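Local coordinates for protein kallikrein-10 (Homo sapiens, PDB 5LPE) that is a zymogen-like serine peptidase of the kallikrein family, inhibited by zinc, with a tumor-suppressor role in breast and prostate cancer, at residues 159-163 with 212-216; 93-97 with 218-223; 126-132 with 145-151. All coordinates share one frame; numbering follows the deposited sequence.

Contact 1: residues 159-163 with 212-216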
loop_
_atom_site.group_PDB
_atom_site.type_symbol
_atom_site.label_atom_id
_atom_site.label_comp_id
_atom_site.label_asym_id
_atom_site.label_seq_id
_atom_site.Cartn_x
_atom_site.Cartn_y
_atom_site.Cartn_z
ATOM N N CYS A 159 12.768 -7.529 -12.772
ATOM C CA CYS A 159 13.080 -7.179 -11.395
ATOM C C CYS A 159 14.158 -8.070 -10.808
ATOM O O CYS A 159 14.826 -7.668 -9.849
ATOM C CB CYS A 159 11.829 -7.258 -10.534
ATOM S SG CYS A 159 11.723 -5.904 -9.379
ATOM N N GLU A 160 14.339 -9.269 -11.365
ATOM C CA GLU A 160 15.474 -10.102 -11.006
ATOM C C GLU A 160 16.772 -9.507 -11.530
ATOM O O GLU A 160 17.851 -9.866 -11.048
ATOM C CB GLU A 160 15.266 -11.521 -11.550
ATOM C CG GLU A 160 15.902 -12.634 -10.724
ATOM C CD GLU A 160 17.358 -12.902 -11.077
ATOM O OE1 GLU A 160 18.034 -13.590 -10.284
ATOM O OE2 GLU A 160 17.833 -12.438 -12.141
ATOM N N VAL A 161 16.680 -8.593 -12.499
ATOM C CA VAL A 161 17.854 -7.879 -12.979
ATOM C C VAL A 161 18.319 -6.865 -11.944
ATOM O O VAL A 161 19.512 -6.771 -11.636
ATOM C CB VAL A 161 17.538 -7.218 -14.332
ATOM C CG1 VAL A 161 18.486 -6.050 -14.610
ATOM C CG2 VAL A 161 17.614 -8.249 -15.443
ATOM N N PHE A 162 17.393 -6.105 -11.372
ATOM C CA PHE A 162 17.789 -5.122 -10.377
ATOM C C PHE A 162 18.069 -5.752 -9.024
ATOM O O PHE A 162 18.859 -5.203 -8.245
ATOM C CB PHE A 162 16.711 -4.065 -10.231
ATOM C CG PHE A 162 16.544 -3.229 -11.439
ATOM C CD1 PHE A 162 15.704 -3.635 -12.472
ATOM C CD2 PHE A 162 17.239 -2.035 -11.559
ATOM C CE1 PHE A 162 15.554 -2.861 -13.596
ATOM C CE2 PHE A 162 17.094 -1.252 -12.687
ATOM C CZ PHE A 162 16.249 -1.664 -13.710
ATOM N N TYR A 163 17.439 -6.889 -8.735
ATOM C CA TYR A 163 17.562 -7.573 -7.448
ATOM C C TYR A 163 17.823 -9.048 -7.703
ATOM O O TYR A 163 16.947 -9.894 -7.481
ATOM C CB TYR A 163 16.301 -7.379 -6.604
ATOM C CG TYR A 163 15.902 -5.935 -6.436
ATOM C CD1 TYR A 163 16.631 -5.089 -5.616
ATOM C CD2 TYR A 163 14.802 -5.416 -7.100
ATOM C CE1 TYR A 163 16.279 -3.772 -5.462
ATOM C CE2 TYR A 163 14.441 -4.088 -6.946
ATOM C CZ TYR A 163 15.191 -3.273 -6.121
ATOM O OH TYR A 163 14.861 -1.946 -5.945
ATOM N N GLN A 212 15.326 4.836 -11.651
ATOM C CA GLN A 212 15.762 3.704 -12.454
ATOM C C GLN A 212 15.417 2.377 -11.787
ATOM O O GLN A 212 15.072 1.416 -12.481
ATOM C CB GLN A 212 17.262 3.835 -12.754
ATOM C CG GLN A 212 17.577 5.057 -13.656
ATOM C CD GLN A 212 18.925 4.991 -14.399
ATOM O OE1 GLN A 212 19.567 3.946 -14.466
ATOM N NE2 GLN A 212 19.349 6.124 -14.960
ATOM N N HIS A 213 15.448 2.311 -10.428
ATOM C CA HIS A 213 15.100 0.989 -9.908
ATOM C C HIS A 213 13.600 0.900 -9.597
ATOM O O HIS A 213 13.011 1.863 -9.093
ATOM C CB HIS A 213 15.895 0.686 -8.648
ATOM C CG HIS A 213 15.607 1.625 -7.526
ATOM N ND1 HIS A 213 15.966 2.954 -7.560
ATOM C CD2 HIS A 213 14.960 1.441 -6.351
ATOM C CE1 HIS A 213 15.573 3.543 -6.443
ATOM N NE2 HIS A 213 14.954 2.649 -5.694
ATOM N N PRO A 214 12.970 -0.238 -9.904
ATOM C CA PRO A 214 11.566 -0.438 -9.540
ATOM C C PRO A 214 11.387 -0.831 -8.084
ATOM O O PRO A 214 12.270 -1.406 -7.445
ATOM C CB PRO A 214 11.137 -1.584 -10.461
ATOM C CG PRO A 214 12.354 -2.416 -10.519
ATOM C CD PRO A 214 13.488 -1.403 -10.644
ATOM N N ALA A 215 10.205 -0.523 -7.565
ATOM C CA ALA A 215 9.869 -0.937 -6.219
ATOM C C ALA A 215 9.225 -2.311 -6.250
ATOM O O ALA A 215 8.830 -2.817 -7.297
ATOM C CB ALA A 215 8.923 0.065 -5.556
ATOM N N VAL A 216 9.035 -2.872 -5.065
ATOM C CA VAL A 216 8.583 -4.243 -4.912
ATOM C C VAL A 216 7.321 -4.198 -4.068
ATOM O O VAL A 216 7.364 -3.819 -2.890
ATOM C CB VAL A 216 9.654 -5.144 -4.285
ATOM C CG1 VAL A 216 9.079 -6.533 -3.986
ATOM C CG2 VAL A 216 10.839 -5.257 -5.210
#
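F162 and Y163, at the end of the short helix 159-162, lean on P214 just ahead of strand 215-219, a member of the C-terminal barrel of this trypsin-like fold. The contact is a worked case of a surface helix fixed to a barrel by a few well-placed groups. Its tight part gathers round the proline ring. The CD of P214 stands over one face of the F162 ring, 3.6 Å from the ring centroid and 13° off its normal, a CH-pi contact. Next along the ring, P214 CG meets the sulfur of C159 (SG to CG, 3.7 Å). That sulfur forms a disulfide with C173, so the helix is tied covalently to strand 171-176 while its side chains pack on P214 and, in the neighbouring strand, V216. The CG2 branch of V216, which lies anti to its own carbonyl carbon, meets the C159 sulfur and comes to within 4.2 Å of Y163 CE2; the Y163 ring also stands edge-to-face with W203.

The looser side lies at the rim of F162. Q212 is exposed and meets that ring obliquely through its backbone oxygen, with O 3.4 Å from CE2, while its side chain stays farther off. Back on the tight side, H213 turns its NE2 to the carbonyl oxygen of V205 and offers the edge of its ring to the Y163 hydroxyl. That hydroxyl may donate to P214 O, although another acceptor is also within reach of its proton; OH and O are 3.0 Å apart, with the oxygen near the plane of the tyrosine ring.

Contact 2: residues 93-97 with 218-223; sequences EHDLM and TQICKY. With ZN (zinc ion), chain F.
The loop bearing the charge-relay aspartate of the trypsin family, D95 by similarity, here rests on the end of strand 215-219 and the 3-10 turn that leads into the C-terminal helix. L96 is the apolar link. Its CD2 sits over one face of the Y223 ring, 4.0 Å from the centroid and 28° off the normal, while its CD1 packs against T218 CG2 and, at 4.0 Å, against I220 CD1. Y223 in turn takes the N-cap position of helix 224-230. With an alanine in place of L96 both methyl branches go, and the face of Y223 would probably be left without this apolar cover, its ring able to shift. H94 and Y223 meet rim to rim with ring planes at 75°; ND1 and OH are paired there, but the modelled separation is too short to be trusted. On the other flank T218 OG1 gives a weak hydrogen bond to D95 O, 3.5 Å away. A chi1 of 53° sets the D95 carboxylate between its backbone N and carbonyl carbon, with OD2 on the zinc ion at 2.1 Å and OD1 3.3 Å from T218 OG1. H44 and D92 also bind the metal, and S202 OG bonds to OD2. D95 is the presumed charge-relay residue of the trypsin-type triad with H44 and S187, and the metal that D95 and H44 share is consistent with zinc inhibition.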
loop_
_atom_site.group_PDB
_atom_site.type_symbol
_atom_site.label_atom_id
_atom_site.label_comp_id
_atom_site.label_asym_id
_atom_site.label_seq_id
_atom_site.Cartn_x
_atom_site.Cartn_y
_atom_site.Cartn_z
ATOM N N GLU A 93 9.182 -11.244 3.482
ATOM C CA GLU A 93 8.441 -12.006 2.500
ATOM C C GLU A 93 7.056 -12.330 3.052
ATOM O O GLU A 93 6.915 -12.685 4.231
ATOM C CB GLU A 93 9.247 -13.244 2.088
ATOM C CG GLU A 93 10.704 -12.938 1.573
ATOM C CD GLU A 93 10.881 -11.661 0.677
ATOM O OE1 GLU A 93 12.022 -11.127 0.632
ATOM O OE2 GLU A 93 9.924 -11.200 -0.002
ATOM N N HIS A 94 6.037 -12.163 2.192
ATOM C CA HIS A 94 4.623 -12.174 2.583
ATOM C C HIS A 94 4.296 -11.049 3.566
ATOM O O HIS A 94 3.528 -11.248 4.510
ATOM C CB HIS A 94 4.190 -13.514 3.200
ATOM C CG HIS A 94 4.200 -14.680 2.259
ATOM N ND1 HIS A 94 3.461 -14.711 1.095
ATOM C CD2 HIS A 94 4.833 -15.877 2.336
ATOM C CE1 HIS A 94 3.651 -15.870 0.487
ATOM N NE2 HIS A 94 4.482 -16.594 1.220
ATOM N N ASP A 95 4.836 -9.842 3.360
ATOM C CA ASP A 95 4.597 -8.835 4.392
ATOM C C ASP A 95 3.296 -8.134 4.041
ATOM O O ASP A 95 3.253 -7.216 3.223
ATOM C CB ASP A 95 5.761 -7.860 4.580
ATOM C CG ASP A 95 6.206 -7.192 3.309
ATOM O OD1 ASP A 95 5.830 -7.672 2.214
ATOM O OD2 ASP A 95 6.961 -6.192 3.419
ATOM N N LEU A 96 2.263 -8.534 4.771
ATOM C CA LEU A 96 0.891 -8.075 4.690
ATOM C C LEU A 96 0.367 -8.118 6.109
ATOM O O LEU A 96 0.643 -9.065 6.845
ATOM C CB LEU A 96 0.041 -8.978 3.798
ATOM C CG LEU A 96 -0.524 -8.343 2.540
ATOM C CD1 LEU A 96 0.586 -7.669 1.785
ATOM C CD2 LEU A 96 -1.201 -9.415 1.716
ATOM N N MET A 97 -0.371 -7.097 6.497
ATOM C CA MET A 97 -0.925 -7.064 7.839
ATOM C C MET A 97 -2.285 -6.396 7.730
ATOM O O MET A 97 -2.430 -5.380 7.036
ATOM C CB MET A 97 0.014 -6.311 8.788
ATOM C CG MET A 97 -0.440 -6.210 10.205
ATOM S SD MET A 97 0.706 -5.266 11.258
ATOM C CE MET A 97 0.872 -3.733 10.366
ATOM N N THR A 218 3.661 -6.195 -2.754
ATOM C CA THR A 218 3.011 -7.479 -2.569
ATOM C C THR A 218 1.862 -7.592 -3.565
ATOM O O THR A 218 1.078 -6.659 -3.723
ATOM C CB THR A 218 2.507 -7.629 -1.135
ATOM O OG1 THR A 218 3.590 -7.409 -0.224
ATOM C CG2 THR A 218 1.950 -9.045 -0.917
ATOM N N GLN A 219 1.764 -8.722 -4.260
ATOM C CA GLN A 219 0.725 -8.869 -5.268
ATOM C C GLN A 219 -0.556 -9.298 -4.560
ATOM O O GLN A 219 -0.658 -10.426 -4.075
ATOM C CB GLN A 219 1.170 -9.892 -6.305
ATOM C CG GLN A 219 0.338 -9.986 -7.541
ATOM C CD GLN A 219 0.917 -10.990 -8.502
ATOM O OE1 GLN A 219 1.706 -11.848 -8.112
ATOM N NE2 GLN A 219 0.529 -10.891 -9.760
ATOM N N ILE A 220 -1.557 -8.416 -4.545
ATOM C CA ILE A 220 -2.692 -8.571 -3.632
ATOM C C ILE A 220 -3.720 -9.578 -4.164
ATOM O O ILE A 220 -4.455 -10.182 -3.377
ATOM C CB ILE A 220 -3.313 -7.185 -3.347
ATOM C CG1 ILE A 220 -2.261 -6.234 -2.755
ATOM C CG2 ILE A 220 -4.457 -7.256 -2.361
ATOM C CD1 ILE A 220 -1.639 -6.674 -1.418
ATOM N N CYS A 221 -3.789 -9.779 -5.488
ATOM C CA CYS A 221 -4.662 -10.766 -6.126
ATOM C C CYS A 221 -4.270 -12.200 -5.815
ATOM O O CYS A 221 -4.999 -13.113 -6.220
ATOM C CB CYS A 221 -4.646 -10.607 -7.644
ATOM S SG CYS A 221 -3.045 -11.066 -8.383
ATOM N N LYS A 222 -3.117 -12.423 -5.177
ATOM C CA LYS A 222 -2.733 -13.740 -4.685
ATOM C C LYS A 222 -3.124 -13.977 -3.235
ATOM O O LYS A 222 -2.969 -15.102 -2.750
ATOM C CB LYS A 222 -1.216 -13.941 -4.806
ATOM C CG LYS A 222 -0.611 -13.511 -6.142
ATOM C CD LYS A 222 -1.257 -14.248 -7.294
ATOM C CE LYS A 222 -0.290 -14.431 -8.436
ATOM N NZ LYS A 222 -0.981 -15.183 -9.513
ATOM N N TYR A 223 -3.531 -12.937 -2.516
ATOM C CA TYR A 223 -3.849 -13.017 -1.096
ATOM C C TYR A 223 -5.344 -12.956 -0.780
ATOM O O TYR A 223 -5.716 -12.878 0.395
ATOM C CB TYR A 223 -3.052 -11.944 -0.345
ATOM C CG TYR A 223 -1.570 -12.288 -0.359
ATOM C CD1 TYR A 223 -0.763 -11.919 -1.422
ATOM C CD2 TYR A 223 -0.996 -13.045 0.660
ATOM C CE1 TYR A 223 0.572 -12.252 -1.458
ATOM C CE2 TYR A 223 0.368 -13.387 0.633
ATOM C CZ TYR A 223 1.138 -12.980 -0.432
ATOM O OH TYR A 223 2.472 -13.300 -0.508
HETATM ZN ZN ZN F . 8.509 -5.319 4.460
#

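Contact 3: residues 126-132 with 145-151; sequences QCQVAGW and GLTCSSI
A first torsion near -80° in both W132 and L146 sets each CG anti to its carbonyl carbon, and L146 CD2 then comes down on the five-membered ring of W132, 3.5 Å from its centroid and 2° off the normal. G145 approaches the same indole at its edge, with N 3.5 Å from CD1. V129 places CG2 between its backbone N and carbonyl carbon, from where it touches I151 CD1 at 3.6 Å. The backbones carrying these side chains are the antiparallel strands 126-131 and 147-153, which open the C-terminal barrel of the trypsin fold; the loop joining them, partly unmodelled, is the one called the autolysis loop in this family. Hydrogen-bonded pairs C127-I151, V129-S149 and G131-T147 alternate with the non-hydrogen-bonded pairs Q128-S150 and A130-C148. The bond from C127 N to I151 O spans 2.7 Å and is almost straight. C127, V129 and I151 share one face and pack on L191 of strand 190-193, with C127 also disulfide-bonded to C193. On the other face A130 CB lies 4.0 Å from C148 SG, which is joined to C10 near the N-terminus. Beyond the last pair, W132 N donates to the D186 carboxylate through OD2.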
loop_
_atom_site.group_PDB
_atom_site.type_symbol
_atom_site.label_atom_id
_atom_site.label_comp_id
_atom_site.label_asym_id
_atom_site.label_seq_id
_atom_site.Cartn_x
_atom_site.Cartn_y
_atom_site.Cartn_z
ATOM N N GLN A 126 -0.829 0.353 -16.789
ATOM C CA GLN A 126 -0.531 1.624 -16.201
ATOM C C GLN A 126 -1.290 1.743 -14.866
ATOM O O GLN A 126 -2.464 1.693 -14.811
ATOM C CB GLN A 126 -0.805 2.735 -17.189
ATOM C CG GLN A 126 0.367 2.968 -18.114
ATOM C CD GLN A 126 0.586 4.421 -18.438
ATOM O OE1 GLN A 126 1.520 5.054 -17.980
ATOM N NE2 GLN A 126 -0.277 4.952 -19.220
ATOM N N CYS A 127 -0.573 1.871 -13.781
ATOM C CA CYS A 127 -1.130 1.910 -12.444
ATOM C C CYS A 127 -0.729 3.234 -11.802
ATOM O O CYS A 127 -0.100 4.079 -12.430
ATOM C CB CYS A 127 -0.648 0.698 -11.640
ATOM S SG CYS A 127 -1.029 -0.904 -12.426
ATOM N N GLN A 128 -1.113 3.415 -10.556
ATOM C CA GLN A 128 -0.858 4.637 -9.835
ATOM C C GLN A 128 -0.504 4.426 -8.390
ATOM O O GLN A 128 -0.986 3.550 -7.773
ATOM C CB GLN A 128 -2.107 5.497 -9.861
ATOM C CG GLN A 128 -2.114 6.629 -10.847
ATOM C CD GLN A 128 -2.700 7.919 -10.317
ATOM O OE1 GLN A 128 -2.125 8.977 -10.495
ATOM N NE2 GLN A 128 -3.863 7.847 -9.722
ATOM N N VAL A 129 0.358 5.273 -7.880
ATOM C CA VAL A 129 0.773 5.280 -6.486
ATOM C C VAL A 129 0.702 6.707 -5.967
ATOM O O VAL A 129 1.288 7.616 -6.563
ATOM C CB VAL A 129 2.188 4.709 -6.305
ATOM C CG1 VAL A 129 2.131 3.210 -6.309
ATOM C CG2 VAL A 129 3.093 5.233 -7.434
ATOM N N ALA A 130 -0.003 6.893 -4.851
ATOM C CA ALA A 130 -0.155 8.182 -4.201
ATOM C C ALA A 130 0.654 8.186 -2.912
ATOM O O ALA A 130 0.645 7.208 -2.165
ATOM C CB ALA A 130 -1.626 8.461 -3.916
ATOM N N GLY A 131 1.342 9.277 -2.639
ATOM C CA GLY A 131 2.189 9.317 -1.460
ATOM C C GLY A 131 2.351 10.714 -0.915
ATOM O O GLY A 131 2.263 11.706 -1.647
ATOM N N TRP A 132 2.606 10.785 0.391
ATOM C CA TRP A 132 2.734 12.054 1.094
ATOM C C TRP A 132 4.142 12.629 1.070
ATOM O O TRP A 132 4.311 13.827 1.320
ATOM C CB TRP A 132 2.307 11.886 2.550
ATOM C CG TRP A 132 0.833 11.886 2.790
ATOM C CD1 TRP A 132 -0.017 12.936 2.640
ATOM C CD2 TRP A 132 0.043 10.797 3.282
ATOM N NE1 TRP A 132 -1.293 12.568 2.990
ATOM C CE2 TRP A 132 -1.282 11.259 3.390
ATOM C CE3 TRP A 132 0.328 9.473 3.628
ATOM C CZ2 TRP A 132 -2.322 10.447 3.828
ATOM C CZ3 TRP A 132 -0.706 8.666 4.060
ATOM C CH2 TRP A 132 -2.017 9.157 4.159
ATOM N N GLY A 145 0.158 16.416 2.127
ATOM C CA GLY A 145 -0.342 16.588 0.774
ATOM C C GLY A 145 0.105 15.443 -0.116
ATOM O O GLY A 145 1.275 15.045 -0.064
ATOM N N LEU A 146 -0.761 14.984 -1.013
ATOM C CA LEU A 146 -0.522 13.748 -1.744
ATOM C C LEU A 146 -0.091 14.054 -3.163
ATOM O O LEU A 146 -0.644 14.942 -3.818
ATOM C CB LEU A 146 -1.766 12.862 -1.791
ATOM C CG LEU A 146 -2.100 11.993 -0.577
ATOM C CD1 LEU A 146 -3.424 11.246 -0.764
ATOM C CD2 LEU A 146 -0.971 11.026 -0.306
ATOM N N THR A 147 0.869 13.288 -3.643
ATOM C CA THR A 147 1.307 13.377 -5.020
ATOM C C THR A 147 1.038 12.043 -5.702
ATOM O O THR A 147 1.234 10.980 -5.106
ATOM C CB THR A 147 2.797 13.765 -5.087
ATOM O OG1 THR A 147 3.540 12.972 -4.155
ATOM C CG2 THR A 147 2.973 15.238 -4.730
ATOM N N CYS A 148 0.568 12.099 -6.939
ATOM C CA CYS A 148 0.261 10.899 -7.699
ATOM C C CYS A 148 1.305 10.724 -8.789
ATOM O O CYS A 148 1.660 11.690 -9.473
ATOM C CB CYS A 148 -1.134 10.978 -8.313
ATOM S SG CYS A 148 -2.560 10.577 -7.237
ATOM N N SER A 149 1.797 9.493 -8.937
ATOM C CA SER A 149 2.778 9.122 -9.947
ATOM C C SER A 149 2.273 7.866 -10.635
ATOM O O SER A 149 1.827 6.924 -9.966
ATOM C CB SER A 149 4.161 8.857 -9.347
ATOM O OG SER A 149 4.471 9.761 -8.301
ATOM N N SER A 150 2.317 7.863 -11.962
ATOM C CA SER A 150 1.920 6.691 -12.717
ATOM C C SER A 150 3.060 5.690 -12.745
ATOM O O SER A 150 4.237 6.035 -12.633
ATOM C CB SER A 150 1.480 7.075 -14.134
ATOM O OG SER A 150 2.461 7.888 -14.739
ATOM N N ILE A 151 2.699 4.426 -12.846
ATOM C CA ILE A 151 3.664 3.354 -12.663
ATOM C C ILE A 151 3.321 2.268 -13.655
ATOM O O ILE A 151 2.149 2.051 -13.974
ATOM C CB ILE A 151 3.669 2.846 -11.186
ATOM C CG1 ILE A 151 5.087 2.827 -10.619
ATOM C CG2 ILE A 151 3.055 1.484 -11.095
ATOM C CD1 ILE A 151 5.164 2.832 -9.104
#

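How the contacts relate
All three contacts reach the six-stranded C-terminal barrel but at different places. Contacts 1 and 2 adjoin in sequence and share strand 215-219, one near its start and one at its end, with centres about 18 Å apart. Contact 3 pairs the first two strands, and strand 147-153 leads on in the chain to helix 159-162 of contact 1; its centre is about 20 Å from that of contact 2, on the opposite side of the chain's centre. The presumed catalytic residues lie among them: the side chain of S187 is about 7 Å from that of D95 in contact 2 and about 10 Å from that of W132 in contact 3. The side chain of V216 in contact 1 is about 9 Å from the zinc ion.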